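Side-chain contacts in geranyltranstransferase (Campylobacter jejuni, PDB 3NPK), which probably catalyses the joining of geranyl diphosphate and isopentenyl diphosphate into farnesyl diphosphate with release of pyrophosphate, a step of isoprenoid synthesis: residues L8-H11 with H12-N16; F71-T74 with Y75-H79; H125-D128 with E129-I132; C155-D159 with K160-L164. All coordinates share one frame; numbering follows the deposited sequence.

Contact 1: residues L8-H11 with H12-N16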
loop_
_atom_site.group_PDB
_atom_site.type_symbol
_atom_site.label_atom_id
_atom_site.label_comp_id
_atom_site.label_asym_id
_atom_site.label_seq_id
_atom_site.Cartn_x
_atom_site.Cartn_y
_atom_site.Cartn_z
ATOM N N LEU A 8 10.524 -1.861 23.978
ATOM C CA LEU A 8 11.325 -2.379 22.883
ATOM C C LEU A 8 10.766 -1.899 21.552
ATOM O O LEU A 8 11.505 -1.414 20.693
ATOM C CB LEU A 8 11.351 -3.904 22.919
ATOM C CG LEU A 8 12.208 -4.591 21.858
ATOM C CD1 LEU A 8 13.684 -4.405 22.155
ATOM C CD2 LEU A 8 11.869 -6.075 21.787
ATOM N N PHE A 9 9.455 -2.040 21.367
ATOM C CA PHE A 9 8.845 -1.582 20.117
ATOM C C PHE A 9 8.891 -0.047 19.915
ATOM O O PHE A 9 9.189 0.441 18.817
ATOM C CB PHE A 9 7.405 -2.063 19.950
ATOM C CG PHE A 9 6.832 -1.640 18.645
ATOM C CD1 PHE A 9 7.326 -2.196 17.465
ATOM C CD2 PHE A 9 5.905 -0.603 18.566
ATOM C CE1 PHE A 9 6.869 -1.774 16.226
ATOM C CE2 PHE A 9 5.433 -0.177 17.328
ATOM C CZ PHE A 9 5.910 -0.768 16.153
ATOM N N ILE A 10 8.608 0.717 20.965
ATOM C CA ILE A 10 8.712 2.167 20.841
ATOM C C ILE A 10 10.122 2.594 20.413
ATOM O O ILE A 10 10.285 3.448 19.545
ATOM C CB ILE A 10 8.332 2.864 22.148
ATOM C CG1 ILE A 10 6.827 2.696 22.387
ATOM C CG2 ILE A 10 8.699 4.357 22.083
ATOM C CD1 ILE A 10 6.379 3.079 23.773
ATOM N N HIS A 11 11.139 2.000 21.028
ATOM C CA HIS A 11 12.513 2.321 20.678
ATOM C C HIS A 11 12.780 1.953 19.207
ATOM O O HIS A 11 13.425 2.706 18.470
ATOM C CB HIS A 11 13.453 1.577 21.628
ATOM C CG HIS A 11 14.903 1.858 21.399
ATOM N ND1 HIS A 11 15.529 2.987 21.883
ATOM C CD2 HIS A 11 15.859 1.140 20.762
ATOM C CE1 HIS A 11 16.806 2.960 21.541
ATOM N NE2 HIS A 11 17.030 1.849 20.860
ATOM N N HIS A 12 12.249 0.815 18.768
ATOM C CA HIS A 12 12.438 0.388 17.383
ATOM C C HIS A 12 11.781 1.369 16.415
ATOM O O HIS A 12 12.380 1.763 15.419
ATOM C CB HIS A 12 11.879 -1.021 17.184
ATOM C CG HIS A 12 12.217 -1.627 15.859
ATOM N ND1 HIS A 12 13.462 -2.146 15.578
ATOM C CD2 HIS A 12 11.476 -1.792 14.735
ATOM C CE1 HIS A 12 13.467 -2.629 14.348
ATOM N NE2 HIS A 12 12.278 -2.419 13.808
ATOM N N LEU A 13 10.548 1.768 16.723
ATOM C CA LEU A 13 9.824 2.714 15.885
ATOM C C LEU A 13 10.592 4.027 15.791
ATOM O O LEU A 13 10.763 4.585 14.707
ATOM C CB LEU A 13 8.418 2.944 16.449
ATOM C CG LEU A 13 7.508 3.957 15.730
ATOM C CD1 LEU A 13 6.030 3.630 15.973
ATOM C CD2 LEU A 13 7.805 5.370 16.170
ATOM N N GLU A 14 11.081 4.513 16.923
ATOM C CA GLU A 14 11.733 5.811 16.919
ATOM C C GLU A 14 13.036 5.848 16.108
ATOM O O GLU A 14 13.428 6.904 15.616
ATOM C CB GLU A 14 11.898 6.322 18.352
ATOM C CG GLU A 14 10.523 6.644 18.945
ATOM C CD GLU A 14 10.551 7.191 20.355
ATOM O OE1 GLU A 14 11.603 7.111 21.017
ATOM O OE2 GLU A 14 9.492 7.682 20.807
ATOM N N LYS A 15 13.688 4.702 15.928
ATOM C CA LYS A 15 14.897 4.678 15.104
ATOM C C LYS A 15 14.657 4.151 13.688
ATOM O O LYS A 15 15.603 3.938 12.921
ATOM C CB LYS A 15 16.018 3.912 15.795
ATOM C CG LYS A 15 15.707 2.474 16.036
ATOM C CD LYS A 15 16.586 1.936 17.154
ATOM C CE LYS A 15 17.258 0.672 16.713
ATOM N NZ LYS A 15 18.131 1.001 15.549
ATOM N N ASN A 16 13.382 3.971 13.344
ATOM C CA ASN A 16 12.998 3.476 12.030
ATOM C C ASN A 16 11.910 4.329 11.391
ATOM O O ASN A 16 11.058 3.825 10.663
ATOM C CB ASN A 16 12.567 2.003 12.125
ATOM C CG ASN A 16 13.756 1.079 12.235
ATOM O OD1 ASN A 16 14.442 0.823 11.238
ATOM N ND2 ASN A 16 14.043 0.620 13.454
#
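Phe9 and Leu13 sit one helical turn apart, and their side chains meet where ring atom Phe9 CE2 comes 4.1 Å from methyl Leu13 CD1. The methyl lies at a slant to the ring. A second contact sets the Ile10 CG2 methyl 3.6 Å from the carboxylate oxygen Glu14 OE2, the two side chains running side by side and the glutamate chain extended. His11 and Lys15 make the third i/i+4 pair. Lys15 CG is placed between its own N and carbonyl carbon (chi1 63°), and a near-extended chi2 leads Lys15 CD to 3.7 Å from His11 NE2; the chain bends only farther out.

All this belongs to the last turns of the N-terminal helix 5-14. The inner side, with Phe9, lies against helices 42-54 and 59-80, and Phe9 also meets the ring of His41 edge-to-face.

Among the backbone bonds, Leu13 N to Phe9 O is 2.8 Å. Lys15 N to His11 O stretches to 3.2 Å with a more bent N-H angle of 140°, just where the chain leaves helical geometry. Asn16 then turns its amide back: Asn16 ND2 gives a 2.8 Å bond to His12 O while standing 3.4 Å above the centre of the His12 ring. That imidazole is itself held at His12 NE2 by Asp64 of helix 59-80.

Contact 2: residues F71-T74 with Y75-H79. With PPV (pyrophosphate), chain C.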
loop_
_atom_site.group_PDB
_atom_site.type_symbol
_atom_site.label_atom_id
_atom_site.label_comp_id
_atom_site.label_asym_id
_atom_site.label_seq_id
_atom_site.Cartn_x
_atom_site.Cartn_y
_atom_site.Cartn_z
ATOM N N PHE A 71 2.564 0.790 10.621
ATOM C CA PHE A 71 2.536 1.694 9.461
ATOM C C PHE A 71 1.165 1.616 8.792
ATOM O O PHE A 71 0.591 2.646 8.429
ATOM C CB PHE A 71 3.619 1.348 8.428
ATOM C CG PHE A 71 5.021 1.824 8.785
ATOM C CD1 PHE A 71 5.315 2.419 10.003
ATOM C CD2 PHE A 71 6.047 1.637 7.883
ATOM C CE1 PHE A 71 6.619 2.837 10.300
ATOM C CE2 PHE A 71 7.348 2.037 8.161
ATOM C CZ PHE A 71 7.633 2.640 9.377
ATOM N N ILE A 72 0.657 0.402 8.588
ATOM C CA ILE A 72 -0.662 0.239 7.984
ATOM C C ILE A 72 -1.696 0.890 8.864
ATOM O O ILE A 72 -2.556 1.622 8.384
ATOM C CB ILE A 72 -1.037 -1.254 7.835
ATOM C CG1 ILE A 72 -0.200 -1.882 6.718
ATOM C CG2 ILE A 72 -2.575 -1.438 7.627
ATOM C CD1 ILE A 72 -0.517 -1.331 5.339
ATOM N N HIS A 73 -1.640 0.604 10.155
ATOM C CA HIS A 73 -2.647 1.140 11.053
ATOM C C HIS A 73 -2.624 2.674 11.048
ATOM O O HIS A 73 -3.672 3.329 10.965
ATOM C CB HIS A 73 -2.452 0.558 12.447
ATOM C CG HIS A 73 -3.462 1.041 13.430
ATOM N ND1 HIS A 73 -3.127 1.707 14.586
ATOM C CD2 HIS A 73 -4.812 0.979 13.402
ATOM C CE1 HIS A 73 -4.231 2.009 15.248
ATOM N NE2 HIS A 73 -5.267 1.593 14.541
ATOM N N THR A 74 -1.430 3.249 11.149
ATOM C CA THR A 74 -1.318 4.707 11.143
ATOM C C THR A 74 -1.800 5.318 9.827
ATOM O O THR A 74 -2.507 6.343 9.843
ATOM C CB THR A 74 0.117 5.146 11.487
ATOM O OG1 THR A 74 0.383 4.813 12.851
ATOM C CG2 THR A 74 0.312 6.657 11.302
ATOM N N TYR A 75 -1.440 4.711 8.691
ATOM C CA TYR A 75 -1.926 5.250 7.408
ATOM C C TYR A 75 -3.461 5.271 7.409
ATOM O O TYR A 75 -4.090 6.247 6.980
ATOM C CB TYR A 75 -1.342 4.506 6.184
ATOM C CG TYR A 75 -2.366 3.774 5.320
ATOM C CD1 TYR A 75 -3.264 4.474 4.514
ATOM C CD2 TYR A 75 -2.413 2.380 5.296
ATOM C CE1 TYR A 75 -4.198 3.816 3.742
ATOM C CE2 TYR A 75 -3.337 1.710 4.506
ATOM C CZ TYR A 75 -4.231 2.430 3.745
ATOM O OH TYR A 75 -5.176 1.797 2.969
ATOM N N SER A 76 -4.071 4.224 7.953
ATOM C CA SER A 76 -5.524 4.128 7.910
ATOM C C SER A 76 -6.162 5.226 8.748
ATOM O O SER A 76 -7.205 5.769 8.373
ATOM C CB SER A 76 -6.002 2.730 8.345
ATOM O OG SER A 76 -5.989 2.555 9.752
ATOM N N LEU A 77 -5.536 5.564 9.873
ATOM C CA LEU A 77 -6.059 6.627 10.721
ATOM C C LEU A 77 -5.982 7.974 10.015
ATOM O O LEU A 77 -6.914 8.770 10.095
ATOM C CB LEU A 77 -5.299 6.705 12.040
ATOM C CG LEU A 77 -5.320 5.440 12.901
ATOM C CD1 LEU A 77 -4.621 5.688 14.218
ATOM C CD2 LEU A 77 -6.744 4.915 13.133
ATOM N N ILE A 78 -4.859 8.226 9.345
ATOM C CA ILE A 78 -4.648 9.485 8.643
ATOM C C ILE A 78 -5.692 9.647 7.537
ATOM O O ILE A 78 -6.331 10.711 7.411
ATOM C CB ILE A 78 -3.216 9.567 8.066
ATOM C CG1 ILE A 78 -2.185 9.663 9.199
ATOM C CG2 ILE A 78 -3.078 10.749 7.093
ATOM C CD1 ILE A 78 -0.730 9.390 8.770
ATOM N N HIS A 79 -5.913 8.590 6.746
ATOM C CA HIS A 79 -6.955 8.685 5.718
ATOM C C HIS A 79 -8.359 8.786 6.306
ATOM O O HIS A 79 -9.174 9.582 5.826
ATOM C CB HIS A 79 -6.846 7.567 4.679
ATOM C CG HIS A 79 -5.743 7.786 3.689
ATOM N ND1 HIS A 79 -5.592 7.015 2.553
ATOM C CD2 HIS A 79 -4.758 8.723 3.641
ATOM C CE1 HIS A 79 -4.548 7.451 1.865
ATOM N NE2 HIS A 79 -4.023 8.483 2.507
HETATM O O11 PPV C . -7.820 2.874 17.050
HETATM P P1 PPV C . -6.768 2.542 18.276
HETATM O O21 PPV C . -7.540 2.471 19.727
HETATM O O31 PPV C . -6.109 1.254 18.049
HETATM O OPP PPV C . -5.758 3.834 18.331
HETATM P P2 PPV C . -4.145 3.878 18.614
HETATM O O12 PPV C . -3.847 5.500 18.607
HETATM O O22 PPV C . -3.324 3.243 17.363
HETATM O O32 PPV C . -3.789 3.282 19.914
#
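Leu77 lies over one face of the His73 imidazole, with Leu77 CD1 4.2 Å from the ring centroid and 29° off the normal, an off-centre CH-pi contact. The ring reaches it because His73 CG stands anti to its own N (chi1 -179°), and the same swing carries it toward the pyrophosphate. Two apolar pairs accompany this: the Ile72 and Tyr75 side chains point the same way, side by side, with Ile72 CD1 4.2 Å from Tyr75 CD2; those of Thr74 and Ile78 slant across each other, with Thr74 CG2 3.9 Å from Ile78 CD1.

Among the polar bonds, His73 O takes two donors, Leu77 N at 3.1 Å and Ser76 OG at 2.7 Å. The hydroxyl bonds back onto the helix instead of projecting from it. Thr74 OG1 is shared between Glu70 O and Arg92 NH1. At the far end, His79 ND1 bonds Asp111 of the second subunit.

This part of helix 59-80 leads straight into the aspartate-rich motif of the polyprenyl synthetases. His73 lines the pyrophosphate pocket with Gly39, Lys40, Arg43, Arg92 and Tyr282. Since Arg92 bonds both Thr74 and the pyrophosphate, the threonine is placed as a second-shell residue and probably steadies a phosphate-binding guanidinium, consistent with a site for the diphosphate of isopentenyl diphosphate.

Contact 3: residues H125-D128 with E129-I132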
loop_
_atom_site.group_PDB
_atom_site.type_symbol
_atom_site.label_atom_id
_atom_site.label_comp_id
_atom_site.label_asym_id
_atom_site.label_seq_id
_atom_site.Cartn_x
_atom_site.Cartn_y
_atom_site.Cartn_z
ATOM N N HIS A 125 14.677 -9.358 8.488
ATOM C CA HIS A 125 15.684 -10.406 8.532
ATOM C C HIS A 125 15.043 -11.754 8.877
ATOM O O HIS A 125 15.230 -12.282 9.987
ATOM C CB HIS A 125 16.800 -10.061 9.518
ATOM C CG HIS A 125 18.002 -10.941 9.381
ATOM N ND1 HIS A 125 19.229 -10.476 8.952
ATOM C CD2 HIS A 125 18.156 -12.269 9.586
ATOM C CE1 HIS A 125 20.089 -11.478 8.921
ATOM N NE2 HIS A 125 19.463 -12.578 9.297
ATOM N N LEU A 126 14.257 -12.264 7.928
ATOM C CA LEU A 126 13.542 -13.532 8.030
ATOM C C LEU A 126 13.631 -14.202 6.668
ATOM O O LEU A 126 13.835 -13.534 5.654
ATOM C CB LEU A 126 12.062 -13.279 8.362
ATOM C CG LEU A 126 11.780 -12.618 9.706
ATOM C CD1 LEU A 126 10.313 -12.100 9.743
ATOM C CD2 LEU A 126 12.030 -13.614 10.851
ATOM N N LYS A 127 13.464 -15.523 6.629
ATOM C CA LYS A 127 13.488 -16.238 5.362
ATOM C C LYS A 127 12.471 -15.681 4.387
ATOM O O LYS A 127 11.370 -15.275 4.794
ATOM C CB LYS A 127 13.199 -17.724 5.581
ATOM C CG LYS A 127 14.278 -18.454 6.349
ATOM C CD LYS A 127 13.965 -19.925 6.397
ATOM C CE LYS A 127 12.802 -20.198 7.323
ATOM N NZ LYS A 127 12.762 -21.646 7.694
ATOM N N ASP A 128 12.832 -15.680 3.104
ATOM C CA ASP A 128 11.934 -15.186 2.051
ATOM C C ASP A 128 10.583 -15.904 2.066
ATOM O O ASP A 128 9.554 -15.273 1.842
ATOM C CB ASP A 128 12.561 -15.295 0.656
ATOM C CG ASP A 128 13.654 -14.257 0.422
ATOM O OD1 ASP A 128 13.706 -13.277 1.202
ATOM O OD2 ASP A 128 14.451 -14.407 -0.542
ATOM N N GLU A 129 10.579 -17.210 2.335
ATOM C CA GLU A 129 9.326 -17.954 2.385
ATOM C C GLU A 129 8.392 -17.393 3.465
ATOM O O GLU A 129 7.175 -17.279 3.262
ATOM C CB GLU A 129 9.604 -19.451 2.633
ATOM C CG GLU A 129 8.355 -20.327 2.696
ATOM C CD GLU A 129 8.639 -21.809 2.985
ATOM O OE1 GLU A 129 7.744 -22.642 2.711
ATOM O OE2 GLU A 129 9.736 -22.146 3.489
ATOM N N ILE A 130 8.959 -17.060 4.619
ATOM C CA ILE A 130 8.185 -16.472 5.709
ATOM C C ILE A 130 7.700 -15.077 5.322
ATOM O O ILE A 130 6.543 -14.727 5.542
ATOM C CB ILE A 130 9.029 -16.375 6.994
ATOM C CG1 ILE A 130 9.360 -17.772 7.542
ATOM C CG2 ILE A 130 8.327 -15.515 8.056
ATOM C CD1 ILE A 130 10.297 -17.719 8.721
ATOM N N LYS A 131 8.578 -14.282 4.722
ATOM C CA LYS A 131 8.200 -12.916 4.370
ATOM C C LYS A 131 7.057 -12.883 3.351
ATOM O O LYS A 131 6.170 -12.027 3.450
ATOM C CB LYS A 131 9.418 -12.107 3.904
ATOM C CG LYS A 131 10.430 -11.921 5.042
ATOM C CD LYS A 131 11.505 -10.879 4.698
ATOM C CE LYS A 131 12.469 -11.354 3.622
ATOM N NZ LYS A 131 13.633 -10.414 3.481
ATOM N N ILE A 132 7.060 -13.814 2.395
ATOM C CA ILE A 132 5.959 -13.885 1.429
ATOM C C ILE A 132 4.646 -14.222 2.139
ATOM O O ILE A 132 3.616 -13.602 1.868
ATOM C CB ILE A 132 6.259 -14.883 0.276
ATOM C CG1 ILE A 132 7.334 -14.290 -0.637
ATOM C CG2 ILE A 132 4.992 -15.215 -0.511
ATOM C CD1 ILE A 132 6.907 -13.033 -1.368
HETATM O O HOH W 1 15.661 -13.189 3.752
HETATM O O HOH W 2 15.334 -11.243 1.397
#
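Asp128 and Lys131 slant across each other in the first turn of helix 128-142, where Lys127 takes the N-cap position after the loop that follows helix 103-122. Asp128 CG lies anti to its carbonyl carbon (chi1 -73°), which turns the carboxylate toward the lysine chain: Asp128 OD1 touches Lys131 CE at 3.3 Å, while the ion pair from Asp128 OD1 to Lys131 NZ is long. The ammonium also bonds the backbone oxygens Ser122 O and Ala124 O, at the end of the preceding helix and its loop, so this lysine ties the helix start back to the chain it follows.

On its way there Lys131 runs past Leu126, with Leu126 CB 3.9 Å from Lys131 CG, and its bend at chi3 brings Lys131 CE beside Leu126 O. The leucine side chain itself packs on Gln61 and Val65 of helix 59-80. Lys127 lies across Ile130, its CE 3.8 Å from Ile130 CD1, and sends its ammonium on to a salt bridge with Glu191. Ile132 and Asp128 both pack on Ile132 of the second subunit, which places this helix end at the dimer contact.

The backbone closes the turn with Lys131 N to Lys127 O. One water bonds Leu126 O and Asp128 OD1 and only weakly Lys131 NZ; another bridges the pair firmly, donating to Asp128 OD1 at 2.6 Å and accepting from Lys131 NZ at 2.8 Å.

Contact 4: residues C155-D159 with K160-L164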
loop_
_atom_site.group_PDB
_atom_site.type_symbol
_atom_site.label_atom_id
_atom_site.label_comp_id
_atom_site.label_asym_id
_atom_site.label_seq_id
_atom_site.Cartn_x
_atom_site.Cartn_y
_atom_site.Cartn_z
ATOM N N CYS A 155 -18.280 4.105 5.896
ATOM C CA CYS A 155 -18.555 5.435 5.365
ATOM C C CYS A 155 -19.867 5.488 4.595
ATOM O O CYS A 155 -20.685 6.393 4.806
ATOM C CB CYS A 155 -17.419 5.894 4.457
ATOM S SG CYS A 155 -15.900 6.207 5.372
ATOM N N PHE A 156 -20.095 4.522 3.709
ATOM C CA PHE A 156 -21.299 4.600 2.895
ATOM C C PHE A 156 -22.577 4.416 3.705
ATOM O O PHE A 156 -23.588 5.063 3.415
ATOM C CB PHE A 156 -21.263 3.603 1.742
ATOM C CG PHE A 156 -22.445 3.728 0.831
ATOM C CD1 PHE A 156 -22.502 4.753 -0.096
ATOM C CD2 PHE A 156 -23.519 2.855 0.933
ATOM C CE1 PHE A 156 -23.603 4.900 -0.929
ATOM C CE2 PHE A 156 -24.635 2.988 0.093
ATOM C CZ PHE A 156 -24.666 4.013 -0.840
ATOM N N PHE A 157 -22.544 3.547 4.715
ATOM C CA PHE A 157 -23.763 3.226 5.457
ATOM C C PHE A 157 -23.888 3.990 6.776
ATOM O O PHE A 157 -24.771 3.709 7.583
ATOM C CB PHE A 157 -23.886 1.702 5.681
ATOM C CG PHE A 157 -24.091 0.922 4.409
ATOM C CD1 PHE A 157 -25.368 0.767 3.879
ATOM C CD2 PHE A 157 -23.018 0.337 3.741
ATOM C CE1 PHE A 157 -25.577 0.047 2.704
ATOM C CE2 PHE A 157 -23.220 -0.390 2.578
ATOM C CZ PHE A 157 -24.498 -0.533 2.047
ATOM N N GLU A 158 -23.027 4.987 6.981
ATOM C CA GLU A 158 -23.070 5.791 8.204
ATOM C C GLU A 158 -24.471 6.355 8.448
ATOM O O GLU A 158 -24.922 6.432 9.594
ATOM C CB GLU A 158 -22.040 6.935 8.124
ATOM C CG GLU A 158 -22.266 7.822 6.886
ATOM C CD GLU A 158 -21.341 9.025 6.773
ATOM O OE1 GLU A 158 -20.162 8.929 7.164
ATOM O OE2 GLU A 158 -21.808 10.073 6.258
ATOM N N ASP A 159 -25.153 6.723 7.365
ATOM C CA ASP A 159 -26.462 7.350 7.447
ATOM C C ASP A 159 -27.580 6.448 6.935
ATOM O O ASP A 159 -28.636 6.934 6.525
ATOM C CB ASP A 159 -26.456 8.683 6.684
ATOM C CG ASP A 159 -26.245 8.519 5.177
ATOM O OD1 ASP A 159 -25.850 7.426 4.715
ATOM O OD2 ASP A 159 -26.487 9.512 4.445
ATOM N N LYS A 160 -27.359 5.137 6.982
ATOM C CA LYS A 160 -28.324 4.165 6.475
ATOM C C LYS A 160 -28.511 3.031 7.479
ATOM O O LYS A 160 -27.634 2.764 8.303
ATOM C CB LYS A 160 -27.853 3.622 5.118
ATOM C CG LYS A 160 -27.679 4.713 4.064
ATOM C CD LYS A 160 -27.101 4.153 2.770
ATOM C CE LYS A 160 -26.879 5.243 1.733
ATOM N NZ LYS A 160 -25.778 6.159 2.141
ATOM N N ARG A 161 -29.652 2.362 7.406
ATOM C CA ARG A 161 -29.951 1.295 8.357
ATOM C C ARG A 161 -29.282 -0.020 7.960
ATOM O O ARG A 161 -29.450 -0.505 6.827
ATOM C CB ARG A 161 -31.463 1.077 8.463
ATOM C CG ARG A 161 -31.829 -0.032 9.445
ATOM C CD ARG A 161 -33.339 -0.289 9.450
ATOM N NE ARG A 161 -33.818 -0.748 8.144
ATOM C CZ ARG A 161 -33.667 -1.990 7.698
ATOM N NH1 ARG A 161 -33.042 -2.890 8.446
ATOM N NH2 ARG A 161 -34.136 -2.331 6.504
ATOM N N LEU A 162 -28.529 -0.588 8.901
ATOM C CA LEU A 162 -27.886 -1.886 8.726
ATOM C C LEU A 162 -28.578 -2.931 9.578
ATOM O O LEU A 162 -29.083 -2.627 10.663
ATOM C CB LEU A 162 -26.420 -1.820 9.163
ATOM C CG LEU A 162 -25.511 -0.963 8.289
ATOM C CD1 LEU A 162 -24.076 -1.011 8.773
ATOM C CD2 LEU A 162 -25.628 -1.388 6.820
ATOM N N SER A 163 -28.573 -4.166 9.088
ATOM C CA SER A 163 -29.010 -5.308 9.867
ATOM C C SER A 163 -27.872 -5.710 10.794
ATOM O O SER A 163 -26.736 -5.251 10.639
ATOM C CB SER A 163 -29.323 -6.478 8.939
ATOM O OG SER A 163 -28.113 -6.973 8.388
ATOM N N LEU A 164 -28.170 -6.595 11.735
ATOM C CA LEU A 164 -27.156 -7.117 12.647
ATOM C C LEU A 164 -26.045 -7.811 11.867
ATOM O O LEU A 164 -24.860 -7.574 12.110
ATOM C CB LEU A 164 -27.797 -8.119 13.610
ATOM C CG LEU A 164 -27.267 -8.260 15.042
ATOM C CD1 LEU A 164 -27.438 -9.693 15.581
ATOM C CD2 LEU A 164 -25.870 -7.773 15.223
HETATM O O HOH W 3 -27.134 9.179 1.814
#
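Lys160 NZ is gripped by three groups at once: it donates to Phe156 O at 2.8 Å and to Asp159 OD1 at 2.9 Å, the latter a salt bridge, and it stands over the Phe156 ring in a cation-pi contact. The lysine closes a type I beta turn, Phe157 to Lys160, by which the chain leaves helix 147-156 on its way to helix 164-189. Its own N bonds Phe157 O at 3.0 Å, from well above the carbonyl plane.

The ammonium lies 3.8 Å from the centroid of the Phe156 ring and only 11° off the normal. The Lys160 chain is straight up to its last torsion, and the bend there (chi4 69°) swings NZ back to Phe156 O, almost in line with that carbonyl, while Lys160 CE lies over the same face, near its rim at Phe156 CE2 and CZ. The carboxylate of Asp159 runs alongside the lysine and uses the syn lone pair of OD1. Bonded so, Phe156 O receives a charged donor at the end of its helix, where a positive group would be expected to suit the helix dipole.

The two phenylalanines also touch, Phe156 CD2 sitting over the centre of the Phe157 ring. Both rings meet the second subunit, Phe156 at Phe26 and Phe157 at Phe23. Just beyond the turn, Leu162 packs on Phe157 at about a right angle, with Leu162 CD2 3.7 Å from Phe157 CD1.

Contacts 1 and 2 are the pair that touch: Asn16 O lies 3.8 Å from Phe71 CZ, with their centres about 17 Å apart, where the chain just past the N-terminal helix meets the helix that carries His73. Contact 2 holds His73 of the pyrophosphate pocket, while the Phe9 side chain of contact 1 comes within about 9 Å of the ligand. Contacts 3 and 4 are farther out, on opposite sides of the chain's centre and about 40 Å apart between centres. Both touch the second subunit, as does contact 2, whose nearest atoms are about 12 Å from contact 3 and about 8 Å from contact 4. The dimer surface therefore spans all three.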